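Local coordinates for putative amidohydrolase/peptidase (Burkholderia cenocepacia, PDB 4WJB), which is a zinc-dependent hydrolase of the peptidase M20 family that probably cleaves carbon-nitrogen bonds other than peptide bonds, possibly in a ureido- or carbamoyl-type substrate, at residues L50-R55 with E181-A186; P86-V91 with E130-V135; A213-G218 with G359-D364; E230-G235 with G293-V298; A270-A275 with R301-A306. All coordinates share one frame; numbering follows the deposited sequence.

Interaction 1. Residues L50-R55 with E181-A186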
# COMPACT_ATOMS: atom_id res chain seq x y z
N LEU A 50 31.98 3.56 24.14
CA LEU A 50 31.29 2.49 24.86
C LEU A 50 31.70 1.12 24.34
O LEU A 50 31.86 0.17 25.11
CB LEU A 50 29.77 2.67 24.76
CG LEU A 50 29.21 3.82 25.60
CD1 LEU A 50 27.75 4.08 25.25
CD2 LEU A 50 29.36 3.52 27.09
N ASP A 51 31.87 1.01 23.02
CA ASP A 51 32.36 -0.23 22.42
C ASP A 51 33.78 -0.50 22.90
O ASP A 51 34.14 -1.64 23.24
CB ASP A 51 32.31 -0.15 20.89
CG ASP A 51 32.67 -1.47 20.23
OD1 ASP A 51 32.46 -2.53 20.87
OD2 ASP A 51 33.15 -1.46 19.08
N ARG A 52 34.59 0.55 22.91
CA ARG A 52 35.98 0.48 23.38
C ARG A 52 36.06 0.00 24.83
O ARG A 52 36.89 -0.85 25.16
CB ARG A 52 36.64 1.86 23.24
CG ARG A 52 38.06 1.97 23.79
CD ARG A 52 38.36 3.43 24.09
NE ARG A 52 39.76 3.79 23.87
CZ ARG A 52 40.18 5.03 23.63
NH1 ARG A 52 39.30 6.03 23.55
NH2 ARG A 52 41.47 5.27 23.45
N GLU A 53 35.20 0.55 25.68
CA GLU A 53 35.17 0.15 27.08
C GLU A 53 34.83 -1.33 27.20
O GLU A 53 35.42 -2.05 28.00
CB GLU A 53 34.17 0.99 27.87
CG GLU A 53 34.13 0.65 29.35
CD GLU A 53 33.11 1.46 30.12
OE1 GLU A 53 32.45 2.34 29.52
OE2 GLU A 53 32.97 1.22 31.34
N SER A 54 33.87 -1.77 26.39
CA SER A 54 33.46 -3.16 26.37
C SER A 54 34.60 -4.07 25.90
O SER A 54 34.84 -5.14 26.47
CB SER A 54 32.24 -3.34 25.46
OG SER A 54 31.87 -4.70 25.40
N ARG A 55 35.30 -3.63 24.86
CA ARG A 55 36.44 -4.37 24.34
C ARG A 55 37.56 -4.46 25.38
O ARG A 55 38.13 -5.53 25.60
CB ARG A 55 36.96 -3.70 23.06
CG ARG A 55 36.04 -3.85 21.85
CD ARG A 55 36.34 -2.79 20.78
NE ARG A 55 35.74 -3.14 19.50
CZ ARG A 55 36.40 -3.71 18.50
NH1 ARG A 55 37.69 -4.00 18.64
NH2 ARG A 55 35.78 -4.01 17.37
N GLU A 181 41.74 3.32 14.87
CA GLU A 181 42.94 3.98 15.34
C GLU A 181 42.65 4.83 16.57
O GLU A 181 43.44 4.88 17.51
CB GLU A 181 43.55 4.84 14.22
CG GLU A 181 44.91 5.42 14.56
CD GLU A 181 45.49 6.23 13.42
OE1 GLU A 181 44.83 6.32 12.35
OE2 GLU A 181 46.61 6.76 13.57
N ARG A 182 41.49 5.50 16.56
CA ARG A 182 41.10 6.37 17.67
C ARG A 182 40.98 5.61 18.99
O ARG A 182 41.45 6.09 20.02
CB ARG A 182 39.77 7.07 17.35
CG ARG A 182 39.36 8.11 18.38
CD ARG A 182 37.97 8.70 18.08
NE ARG A 182 36.91 7.70 18.26
CZ ARG A 182 36.36 7.40 19.43
NH1 ARG A 182 36.77 8.03 20.53
NH2 ARG A 182 35.40 6.48 19.51
N ILE A 183 40.35 4.44 18.96
CA ILE A 183 40.09 3.71 20.19
C ILE A 183 41.16 2.67 20.51
O ILE A 183 41.05 1.94 21.49
CB ILE A 183 38.71 3.02 20.17
CG1 ILE A 183 38.68 1.90 19.12
CG2 ILE A 183 37.61 4.04 19.92
CD1 ILE A 183 37.56 0.92 19.33
N GLY A 184 42.20 2.60 19.68
CA GLY A 184 43.35 1.77 19.98
C GLY A 184 43.21 0.31 19.58
O GLY A 184 43.87 -0.56 20.16
N TYR A 185 42.37 0.05 18.58
CA TYR A 185 42.17 -1.31 18.07
C TYR A 185 42.50 -1.43 16.57
O TYR A 185 41.98 -2.32 15.89
CB TYR A 185 40.74 -1.77 18.35
CG TYR A 185 40.57 -2.21 19.78
CD1 TYR A 185 40.24 -1.29 20.77
CD2 TYR A 185 40.78 -3.53 20.16
CE1 TYR A 185 40.11 -1.68 22.09
CE2 TYR A 185 40.65 -3.93 21.48
CZ TYR A 185 40.32 -3.00 22.44
OH TYR A 185 40.19 -3.39 23.75
N ALA A 186 43.36 -0.55 16.07
CA ALA A 186 43.95 -0.75 14.75
C ALA A 186 45.08 -1.76 14.89
O ALA A 186 46.25 -1.38 14.97
CB ALA A 186 44.45 0.56 14.16
O HOH W 1 40.97 7.93 21.93
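Arg-55 lies across the ring of Tyr-185, and this is the tight half of the contact. Its CB comes to 3.3 Å from Tyr-185 OH. Its CD sits over the middle of one ring face, 4.1 Å from the centroid in a CH-pi contact, and the guanidinium follows as a cation-pi pair, CZ 4.9 Å from the centroid. The two planes are 70° apart, so the cation is tipped up on the ring rather than stacked flat. NE is held by a salt bridge to Asp-51 OD2 one turn back, while NH1 and NH2 bond to Gly-75 and Thr-139. Ile-183 packs beside them, its CB 3.8 Å from Arg-52 CG.

The outer half is looser. The Arg-52 guanidinium spreads over Ile-183 CA, 3.6 Å above its plane, and water 1 links Arg-52 NH1 to Arg-182 O. Arg-182 NH1 comes within 4.4 Å of Arg-52 NH1, a like-charge approach probably eased by Asp-49, which pairs with Arg-182 and more weakly with Arg-52.

Gly-184, with positive phi, forms a Schellman motif as the chain leaves the helix, bringing Tyr-185 against helix 49-64, where its OH bonds to Asp-56 and its ring touches Val-77 of strand 77-81.

Interaction 2. Residues P86-V91 with E130-V135. With SO4 (sulfate ion), chain F.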
# COMPACT_ATOMS: atom_id res chain seq x y z
N PRO A 86 51.01 -25.53 19.96
CA PRO A 86 50.78 -24.11 19.69
C PRO A 86 50.57 -23.77 18.22
O PRO A 86 49.87 -22.79 17.92
CB PRO A 86 52.06 -23.43 20.21
CG PRO A 86 53.07 -24.52 20.32
CD PRO A 86 52.30 -25.76 20.66
N ASP A 87 51.15 -24.55 17.32
CA ASP A 87 51.02 -24.25 15.90
C ASP A 87 49.83 -24.97 15.26
O ASP A 87 49.63 -24.87 14.05
CB ASP A 87 52.32 -24.59 15.16
CG ASP A 87 52.68 -26.06 15.24
OD1 ASP A 87 52.13 -26.77 16.10
OD2 ASP A 87 53.54 -26.50 14.45
N ALA A 88 49.04 -25.67 16.07
CA ALA A 88 47.84 -26.34 15.57
C ALA A 88 46.75 -25.33 15.20
O ALA A 88 46.63 -24.28 15.82
CB ALA A 88 47.32 -27.33 16.60
N ALA A 89 45.95 -25.66 14.19
CA ALA A 89 44.80 -24.84 13.83
C ALA A 89 43.87 -24.72 15.03
O ALA A 89 43.55 -25.71 15.68
CB ALA A 89 44.06 -25.43 12.63
N PRO A 90 43.44 -23.49 15.33
CA PRO A 90 42.65 -23.26 16.54
C PRO A 90 41.18 -23.63 16.39
O PRO A 90 40.65 -23.70 15.28
CB PRO A 90 42.78 -21.75 16.75
CG PRO A 90 42.89 -21.22 15.36
CD PRO A 90 43.74 -22.23 14.63
N VAL A 91 40.54 -23.89 17.53
CA VAL A 91 39.09 -23.87 17.61
C VAL A 91 38.70 -22.46 18.02
O VAL A 91 39.26 -21.92 18.98
CB VAL A 91 38.54 -24.90 18.60
CG1 VAL A 91 37.03 -24.73 18.76
CG2 VAL A 91 38.87 -26.31 18.12
N GLU A 130 44.43 -30.15 22.96
CA GLU A 130 45.41 -30.34 21.90
C GLU A 130 45.60 -29.06 21.12
O GLU A 130 46.73 -28.65 20.83
CB GLU A 130 44.98 -31.46 20.95
CG GLU A 130 45.26 -32.85 21.48
CD GLU A 130 46.72 -33.02 21.87
OE1 GLU A 130 46.98 -33.31 23.05
OE2 GLU A 130 47.60 -32.87 20.99
N ARG A 131 44.48 -28.42 20.80
CA ARG A 131 44.45 -27.21 19.99
C ARG A 131 44.23 -25.98 20.84
O ARG A 131 43.50 -26.03 21.82
CB ARG A 131 43.35 -27.30 18.94
CG ARG A 131 43.54 -28.44 17.99
CD ARG A 131 42.36 -28.66 17.09
NE ARG A 131 42.66 -29.78 16.22
CZ ARG A 131 43.40 -29.69 15.13
NH1 ARG A 131 43.90 -28.52 14.76
NH2 ARG A 131 43.64 -30.77 14.39
N PRO A 132 44.86 -24.87 20.45
CA PRO A 132 44.53 -23.60 21.09
C PRO A 132 43.07 -23.23 20.82
O PRO A 132 42.52 -23.62 19.79
CB PRO A 132 45.48 -22.60 20.41
CG PRO A 132 45.77 -23.21 19.08
CD PRO A 132 45.82 -24.70 19.34
N VAL A 133 42.46 -22.51 21.75
CA VAL A 133 41.11 -22.01 21.60
C VAL A 133 41.11 -20.49 21.50
O VAL A 133 41.65 -19.81 22.37
CB VAL A 133 40.21 -22.44 22.78
CG1 VAL A 133 38.80 -21.89 22.63
CG2 VAL A 133 40.20 -23.96 22.90
N ASP A 134 40.54 -19.94 20.42
CA ASP A 134 40.41 -18.50 20.27
C ASP A 134 39.00 -18.05 20.65
O ASP A 134 38.04 -18.61 20.17
CB ASP A 134 40.69 -18.06 18.83
CG ASP A 134 42.16 -18.02 18.49
OD1 ASP A 134 42.98 -17.83 19.42
OD2 ASP A 134 42.49 -18.18 17.30
N VAL A 135 38.89 -17.04 21.51
CA VAL A 135 37.61 -16.39 21.75
C VAL A 135 37.65 -15.04 21.05
O VAL A 135 38.56 -14.24 21.29
CB VAL A 135 37.30 -16.20 23.25
CG1 VAL A 135 35.94 -15.54 23.44
CG2 VAL A 135 37.34 -17.55 23.97
S SO4 F . 46.48 -29.45 12.56
O1 SO4 F . 45.45 -29.88 11.62
O2 SO4 F . 46.79 -28.04 12.34
O3 SO4 F . 46.03 -29.65 13.93
O4 SO4 F . 47.69 -30.25 12.38
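Val-91 and Val-133 pair as neighbours in parallel strands, and two backbone bonds fix the register: Val-91 N to Pro-132 O at 3.0 Å and Asp-134 N to Val-91 O at 2.8 Å. CA-H...O contacts accompany them, with Val-133 CA 3.2 Å from Val-91 O.

The one side-chain hydrogen bond between the segments comes from Arg-131. Its chain runs extended from CG to NE and delivers NH1 to Ala-89 O at 3.0 Å, in the carbonyl plane on a lone pair and within the guanidinium plane too. NE is taken by Glu-423 O near the C-terminus. A sulfate ion, probably from the crystallisation liquor, accepts from Ala-89 N (O2, 3.1 Å) and is also bound by Arg-85; Arg-131 NH2 makes a weak bond to its O1.

Apolar packing centres on Pro-132. The CG edge of its ring lies 4.1 Å from Pro-90 CB, and its CD is equally far from Ala-88 CB.

Of a different kind, Pro-90 CB and CG lie 3.6 Å from Asp-134 OD2, a charged oxygen salt-bridged to Arg-70 while OD1 pairs with Arg-80.

Here, in the M20 peptidase fold, strand 91-96 begins beside strand 133-138; Val-91 and Val-133 face Val-417 of helix 403-421, and strand 77-81 runs along the other flank of 133-138.

Interaction 3. Residues A213-G218 with G359-D364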
# COMPACT_ATOMS: atom_id res chain seq x y z
N ALA A 213 8.38 -24.18 21.45
CA ALA A 213 8.49 -25.62 21.35
C ALA A 213 8.92 -26.21 22.69
O ALA A 213 8.84 -27.42 22.90
CB ALA A 213 9.46 -26.01 20.26
N GLY A 214 9.37 -25.35 23.60
CA GLY A 214 9.81 -25.78 24.91
C GLY A 214 11.15 -26.49 24.85
O GLY A 214 11.42 -27.40 25.64
N LYS A 215 11.98 -26.08 23.90
CA LYS A 215 13.31 -26.66 23.73
C LYS A 215 14.36 -25.64 24.12
O LYS A 215 14.27 -24.47 23.75
CB LYS A 215 13.52 -27.12 22.28
CG LYS A 215 12.56 -28.21 21.83
CD LYS A 215 12.59 -29.40 22.77
CE LYS A 215 11.70 -30.53 22.29
NZ LYS A 215 12.19 -31.10 21.01
N THR A 216 15.34 -26.09 24.89
CA THR A 216 16.36 -25.20 25.41
C THR A 216 17.46 -24.90 24.39
O THR A 216 17.95 -23.78 24.30
CB THR A 216 16.99 -25.79 26.69
OG1 THR A 216 15.97 -25.97 27.68
CG2 THR A 216 18.06 -24.88 27.24
N ILE A 217 17.85 -25.91 23.62
CA ILE A 217 18.97 -25.77 22.70
C ILE A 217 18.58 -25.90 21.24
O ILE A 217 17.98 -26.89 20.84
CB ILE A 217 20.07 -26.81 23.00
CG1 ILE A 217 20.64 -26.62 24.41
CG2 ILE A 217 21.16 -26.75 21.93
CD1 ILE A 217 21.22 -25.23 24.66
N GLY A 218 18.93 -24.90 20.44
CA GLY A 218 18.73 -24.98 19.01
C GLY A 218 20.00 -25.43 18.31
O GLY A 218 21.02 -24.73 18.33
N GLY A 359 21.82 -33.75 28.83
CA GLY A 359 20.43 -34.02 29.14
C GLY A 359 19.53 -32.82 28.86
O GLY A 359 18.49 -32.64 29.49
N LEU A 360 19.95 -31.99 27.91
CA LEU A 360 19.22 -30.77 27.59
C LEU A 360 18.23 -31.00 26.45
O LEU A 360 18.54 -31.69 25.49
CB LEU A 360 20.19 -29.65 27.22
CG LEU A 360 21.03 -29.10 28.38
CD1 LEU A 360 22.14 -28.18 27.87
CD2 LEU A 360 20.13 -28.38 29.37
N SER A 361 17.04 -30.42 26.58
CA SER A 361 16.07 -30.47 25.49
C SER A 361 16.64 -29.71 24.30
O SER A 361 17.27 -28.67 24.46
CB SER A 361 14.73 -29.87 25.92
OG SER A 361 14.86 -28.50 26.24
N HIS A 362 16.42 -30.25 23.10
CA HIS A 362 17.02 -29.66 21.91
C HIS A 362 16.22 -29.97 20.64
O HIS A 362 15.43 -30.90 20.61
CB HIS A 362 18.46 -30.14 21.74
CG HIS A 362 18.57 -31.62 21.55
ND1 HIS A 362 18.62 -32.21 20.30
CD2 HIS A 362 18.63 -32.64 22.44
CE1 HIS A 362 18.72 -33.52 20.43
NE2 HIS A 362 18.72 -33.81 21.72
N MET A 363 16.45 -29.18 19.60
CA MET A 363 15.86 -29.42 18.30
C MET A 363 16.70 -28.76 17.22
O MET A 363 17.40 -27.79 17.48
CB MET A 363 14.42 -28.90 18.24
CG MET A 363 14.30 -27.41 18.50
SD MET A 363 12.61 -26.78 18.34
CE MET A 363 12.37 -26.84 16.57
N ASP A 364 16.62 -29.30 16.00
CA ASP A 364 17.26 -28.66 14.86
C ASP A 364 16.52 -27.37 14.50
O ASP A 364 15.29 -27.28 14.61
CB ASP A 364 17.28 -29.60 13.65
CG ASP A 364 18.31 -30.72 13.79
OD1 ASP A 364 18.85 -30.92 14.90
OD2 ASP A 364 18.57 -31.40 12.78
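Ile-217 and His-362 start a parallel strand pairing of the M20 peptidase fold, their CA atoms 4.4 Å apart, which Gly-218 and Met-363 carry on. Ile-217 bridges to the residues on both sides of His-362: its N donates to Ser-361 O at 2.9 Å, and its O accepts from Met-363 N at 3.0 Å, the latter nearly along the C=O axis. Just ahead of the strand, Gly-214 takes positive phi as the C-prime residue of the Schellman motif that ends helix 209-213, and Gly-359 does the same for helix 345-357. Each segment passes from a helix end, through two loop residues, into a strand.

Among the side chains, Ser-361 OG is the polar centre. It stands between its own backbone N and carbonyl carbon (chi1 63°), which turns it to Thr-216, where it accepts from N at 2.8 Å and from OG1 at 3.1 Å. Lys-215 bends at chi2 and chi4, which brings NZ to 3.3 Å from His-362 O, above the carbonyl plane. The aliphatic part of this lysine crosses Met-363 at about a right angle, CG 3.8 Å from SD, and that sulfur also touches Ala-213 CB at 3.8 Å. On the opposite face Ile-217 CG1 meets Leu-360 CD1.

Ile-217 and Leu-360 both pack on Val-412 of helix 403-421, while the His-362 ring turns away to Ala-355 and its neighbours on helix 345-357. Met-363 lies against helix 209-213 on the other face, and the backbone of Gly-218 also bonds to Phe-386 in strand 382-387.

Interaction 4. Residues E230-G235 with G293-V298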
# COMPACT_ATOMS: atom_id res chain seq x y z
N GLU A 230 10.76 -7.66 -7.04
CA GLU A 230 9.86 -6.52 -7.17
C GLU A 230 8.87 -6.82 -8.28
O GLU A 230 9.26 -7.28 -9.35
CB GLU A 230 10.63 -5.23 -7.45
CG GLU A 230 11.44 -4.74 -6.27
CD GLU A 230 12.17 -3.45 -6.55
OE1 GLU A 230 12.29 -3.09 -7.74
OE2 GLU A 230 12.63 -2.80 -5.59
N VAL A 231 7.59 -6.59 -8.00
CA VAL A 231 6.53 -6.89 -8.95
C VAL A 231 5.67 -5.66 -9.21
O VAL A 231 5.18 -5.03 -8.28
CB VAL A 231 5.62 -8.03 -8.47
CG1 VAL A 231 4.49 -8.26 -9.46
CG2 VAL A 231 6.43 -9.31 -8.26
N THR A 232 5.51 -5.32 -10.48
CA THR A 232 4.62 -4.23 -10.87
C THR A 232 3.47 -4.74 -11.72
O THR A 232 3.69 -5.33 -12.78
CB THR A 232 5.37 -3.12 -11.63
OG1 THR A 232 6.30 -2.48 -10.75
CG2 THR A 232 4.39 -2.08 -12.16
N LEU A 233 2.25 -4.52 -11.25
CA LEU A 233 1.06 -4.85 -12.02
C LEU A 233 0.46 -3.58 -12.62
O LEU A 233 0.30 -2.58 -11.94
CB LEU A 233 0.02 -5.55 -11.14
CG LEU A 233 0.39 -6.96 -10.68
CD1 LEU A 233 -0.68 -7.49 -9.75
CD2 LEU A 233 0.56 -7.86 -11.88
N THR A 234 0.15 -3.64 -13.91
CA THR A 234 -0.37 -2.48 -14.61
C THR A 234 -1.79 -2.73 -15.11
O THR A 234 -2.04 -3.66 -15.88
CB THR A 234 0.51 -2.10 -15.80
OG1 THR A 234 1.83 -1.78 -15.33
CG2 THR A 234 -0.07 -0.89 -16.54
N GLY A 235 -2.72 -1.91 -14.64
CA GLY A 235 -4.10 -2.00 -15.05
C GLY A 235 -4.59 -0.72 -15.69
O GLY A 235 -3.84 -0.06 -16.40
N GLY A 293 -2.52 0.80 -11.05
CA GLY A 293 -1.14 0.40 -10.83
C GLY A 293 -0.91 -0.13 -9.43
O GLY A 293 -1.49 0.35 -8.46
N CYS A 294 -0.05 -1.14 -9.32
CA CYS A 294 0.27 -1.66 -8.01
C CYS A 294 1.65 -2.29 -7.96
O CYS A 294 1.95 -3.22 -8.71
CB CYS A 294 -0.78 -2.67 -7.57
SG CYS A 294 -0.65 -3.09 -5.80
N PHE A 295 2.49 -1.77 -7.08
CA PHE A 295 3.83 -2.30 -6.84
C PHE A 295 3.84 -3.06 -5.52
O PHE A 295 3.23 -2.62 -4.55
CB PHE A 295 4.85 -1.16 -6.84
CG PHE A 295 6.18 -1.52 -6.22
CD1 PHE A 295 7.19 -2.08 -6.99
CD2 PHE A 295 6.43 -1.27 -4.88
CE1 PHE A 295 8.42 -2.41 -6.43
CE2 PHE A 295 7.66 -1.60 -4.31
CZ PHE A 295 8.65 -2.16 -5.09
N PHE A 296 4.51 -4.20 -5.50
CA PHE A 296 4.72 -4.92 -4.24
C PHE A 296 5.97 -5.79 -4.29
O PHE A 296 6.45 -6.16 -5.36
CB PHE A 296 3.49 -5.77 -3.87
CG PHE A 296 3.20 -6.88 -4.84
CD1 PHE A 296 2.39 -6.67 -5.95
CD2 PHE A 296 3.73 -8.16 -4.63
CE1 PHE A 296 2.11 -7.70 -6.83
CE2 PHE A 296 3.45 -9.19 -5.51
CZ PHE A 296 2.65 -8.96 -6.62
N THR A 297 6.50 -6.10 -3.11
CA THR A 297 7.71 -6.90 -3.01
C THR A 297 7.40 -8.33 -2.61
O THR A 297 6.38 -8.61 -1.99
CB THR A 297 8.68 -6.31 -1.98
OG1 THR A 297 8.05 -6.29 -0.69
CG2 THR A 297 9.10 -4.89 -2.37
N VAL A 298 8.30 -9.24 -2.99
CA VAL A 298 8.20 -10.63 -2.55
C VAL A 298 9.58 -11.08 -2.08
O VAL A 298 10.59 -10.79 -2.73
CB VAL A 298 7.71 -11.56 -3.68
CG1 VAL A 298 7.58 -12.99 -3.18
CG2 VAL A 298 6.38 -11.08 -4.24
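Val-231 CB bears on one face of the Phe-296 ring, a CH-pi contact. CB stands 3.6 Å above the ring plane, offset toward the rim, and CG1 reaches on to CZ at 3.5 Å. The ring gets there because Phe-296 CG sits between backbone N and carbonyl carbon (chi1 65°), which leans the ring toward the neighbouring strand, alongside Val-231, both side chains pointing the same way. Leu-233 closes the ring's edge, its CD1 4.0 Å from CE1, and Val-298 CG2 meets Val-231 CG2 at the far end. Valine, leucine and phenylalanine thus interlock on the face that also carries Cys-294.

On the other face the Phe-295 ring, its CG anti to the backbone N, reaches both Glu-230 and Thr-232: CE1 touches Glu-230 CB at 3.7 Å and CD1 lies 3.9 Å from Thr-232 OG1, which meets the ring at its edge. The glutamate continues past the ring, its carboxylate plane almost perpendicular to it (81°), to a salt bridge with Arg-287 of the second subunit.

Between the two faces the backbones run antiparallel, with 166° between their directions. Val-231 with Phe-296 and Leu-233 with Cys-294 are the hydrogen-bonded pairs, each joined by two bonds; Leu-233 N to Cys-294 O is nearly straight.

Both segments belong to the M20 dimerisation domain. Helix 251-268 covers Cys-294 and Phe-296, helix 305-326 covers Val-231 and Val-298, and strands 329-342 and 274-283 flank the pair.

Interaction 5. Residues A270-A275 with R301-A306. With SO4 (sulfate ion), chain G.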
# COMPACT_ATOMS: atom_id res chain seq x y z
N ALA A 270 6.38 -25.71 4.32
CA ALA A 270 6.60 -25.72 5.76
C ALA A 270 7.52 -26.88 6.13
O ALA A 270 7.55 -27.89 5.43
CB ALA A 270 5.27 -25.81 6.50
N PRO A 271 8.25 -26.76 7.25
CA PRO A 271 8.23 -25.65 8.22
C PRO A 271 9.25 -24.54 7.96
O PRO A 271 9.19 -23.52 8.64
CB PRO A 271 8.57 -26.36 9.53
CG PRO A 271 9.55 -27.41 9.10
CD PRO A 271 9.07 -27.88 7.73
N ASP A 272 10.16 -24.72 7.01
CA ASP A 272 11.31 -23.82 6.93
C ASP A 272 11.18 -22.68 5.92
O ASP A 272 11.94 -21.72 5.96
CB ASP A 272 12.57 -24.62 6.63
CG ASP A 272 12.99 -25.49 7.81
OD1 ASP A 272 12.71 -25.09 8.96
OD2 ASP A 272 13.56 -26.58 7.58
N ALA A 273 10.21 -22.78 5.01
CA ALA A 273 10.02 -21.71 4.05
C ALA A 273 9.54 -20.43 4.73
O ALA A 273 8.73 -20.47 5.65
CB ALA A 273 9.04 -22.13 2.96
N ARG A 274 10.06 -19.30 4.27
CA ARG A 274 9.51 -17.99 4.61
C ARG A 274 9.06 -17.32 3.32
O ARG A 274 9.85 -17.19 2.39
CB ARG A 274 10.53 -17.12 5.34
CG ARG A 274 11.20 -17.80 6.53
CD ARG A 274 10.27 -17.89 7.74
NE ARG A 274 10.98 -18.36 8.92
CZ ARG A 274 11.09 -19.64 9.27
NH1 ARG A 274 10.53 -20.58 8.53
NH2 ARG A 274 11.76 -19.97 10.37
N ALA A 275 7.80 -16.90 3.25
CA ALA A 275 7.30 -16.23 2.05
C ALA A 275 6.51 -15.01 2.47
O ALA A 275 5.55 -15.13 3.23
CB ALA A 275 6.45 -17.18 1.23
N ARG A 301 12.59 -17.19 1.72
CA ARG A 301 13.75 -17.64 2.49
C ARG A 301 13.62 -19.12 2.82
O ARG A 301 12.54 -19.57 3.22
CB ARG A 301 13.93 -16.81 3.77
CG ARG A 301 14.03 -15.32 3.52
CD ARG A 301 14.58 -14.57 4.72
NE ARG A 301 14.34 -13.14 4.59
CZ ARG A 301 15.05 -12.20 5.22
NH1 ARG A 301 16.04 -12.54 6.02
NH2 ARG A 301 14.76 -10.92 5.04
N HIS A 302 14.71 -19.86 2.65
CA HIS A 302 14.73 -21.31 2.86
C HIS A 302 16.17 -21.82 2.87
O HIS A 302 17.01 -21.31 2.12
CB HIS A 302 13.93 -22.03 1.76
CG HIS A 302 13.53 -23.42 2.12
ND1 HIS A 302 14.35 -24.51 1.90
CD2 HIS A 302 12.39 -23.92 2.66
CE1 HIS A 302 13.74 -25.61 2.31
NE2 HIS A 302 12.55 -25.28 2.77
N PRO A 303 16.46 -22.83 3.70
CA PRO A 303 17.82 -23.37 3.76
C PRO A 303 18.22 -24.19 2.53
O PRO A 303 19.39 -24.56 2.40
CB PRO A 303 17.78 -24.27 5.00
CG PRO A 303 16.34 -24.67 5.12
CD PRO A 303 15.57 -23.44 4.70
N ASP A 304 17.26 -24.49 1.65
CA ASP A 304 17.51 -25.33 0.49
C ASP A 304 17.37 -24.53 -0.80
O ASP A 304 16.30 -24.01 -1.10
CB ASP A 304 16.55 -26.53 0.48
CG ASP A 304 16.90 -27.58 -0.56
OD1 ASP A 304 17.61 -27.26 -1.55
OD2 ASP A 304 16.46 -28.73 -0.40
N ASP A 305 18.45 -24.44 -1.57
CA ASP A 305 18.43 -23.67 -2.82
C ASP A 305 17.50 -24.29 -3.86
O ASP A 305 16.93 -23.58 -4.69
CB ASP A 305 19.84 -23.54 -3.40
CG ASP A 305 20.25 -22.10 -3.60
OD1 ASP A 305 19.44 -21.19 -3.28
OD2 ASP A 305 21.38 -21.85 -4.07
N ALA A 306 17.35 -25.61 -3.82
CA ALA A 306 16.43 -26.30 -4.72
C ALA A 306 15.00 -25.87 -4.47
O ALA A 306 14.23 -25.65 -5.42
CB ALA A 306 16.57 -27.81 -4.58
S SO4 G . 17.53 -9.33 6.86
O1 SO4 G . 16.15 -8.87 6.76
O2 SO4 G . 17.92 -9.97 5.60
O3 SO4 G . 18.41 -8.20 7.11
O4 SO4 G . 17.66 -10.29 7.95
O HOH W 2 10.72 -26.75 4.79
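His-302 brings CD2 to 3.4 Å from Ala-273 N. CG stands anti to the backbone N (chi1 -162°), which carries the imidazole across to the other segment. Both ring nitrogens are engaged: ND1 accepts from Asp-304 N at 2.9 Å, and NE2 shares water 2 with Asp-272 N. Pro-303 CD lies over one face of the same ring, and Asp-272 CB rests on that CD at 3.8 Å, the two side chains crossing at about a right angle.

Arg-274 and Arg-301 start together and then part. Their CB atoms are 3.8 Å apart on one face of the sheet, and their side chains cross at about a right angle. The two form a hydrogen-bonded pair of the antiparallel hairpin made by strands 274-283 and 289-302 of the M20 dimerisation domain, with Arg-274 N to Arg-301 O at 2.7 Å and Arg-301 N to Arg-274 O at 2.8 Å. Past Pro-303 the second segment enters helix 305-326; Asp-304 is the N-cap, its OD1 accepting from Ala-306 N.

Arg-274 bends at chi2 and sends NE to Gly-241 O of the second subunit. Arg-301 runs extended instead; NE pairs with Glu-299, and NH2 donates to sulfate O1 at 3.0 Å in a nearly straight bond (169°). The sulfate, probably from the crystallisation liquor, is also held by Asn-288 and His-239 of the second subunit.

Overall arrangement
Interactions 1, 2, 4 and 5 are mainly buried, while interaction 3 lies nearer the surface. Interaction 1 is the one without strand pairing: a helix meets a helix end through arginine, tyrosine and isoleucine side chains. Interactions 2 and 3 each join the starts of two parallel strands and both pack against helix 403-421, one with an arginine and prolines, the other with a serine-threonine cluster. Interactions 4 and 5 share strand 289-302, pair it antiparallel with different partners, and reach the second subunit; apolar packing dominates the former, arginines the latter. Strand 217-234 links interaction 3 to interaction 4, their centres about 41 Å apart.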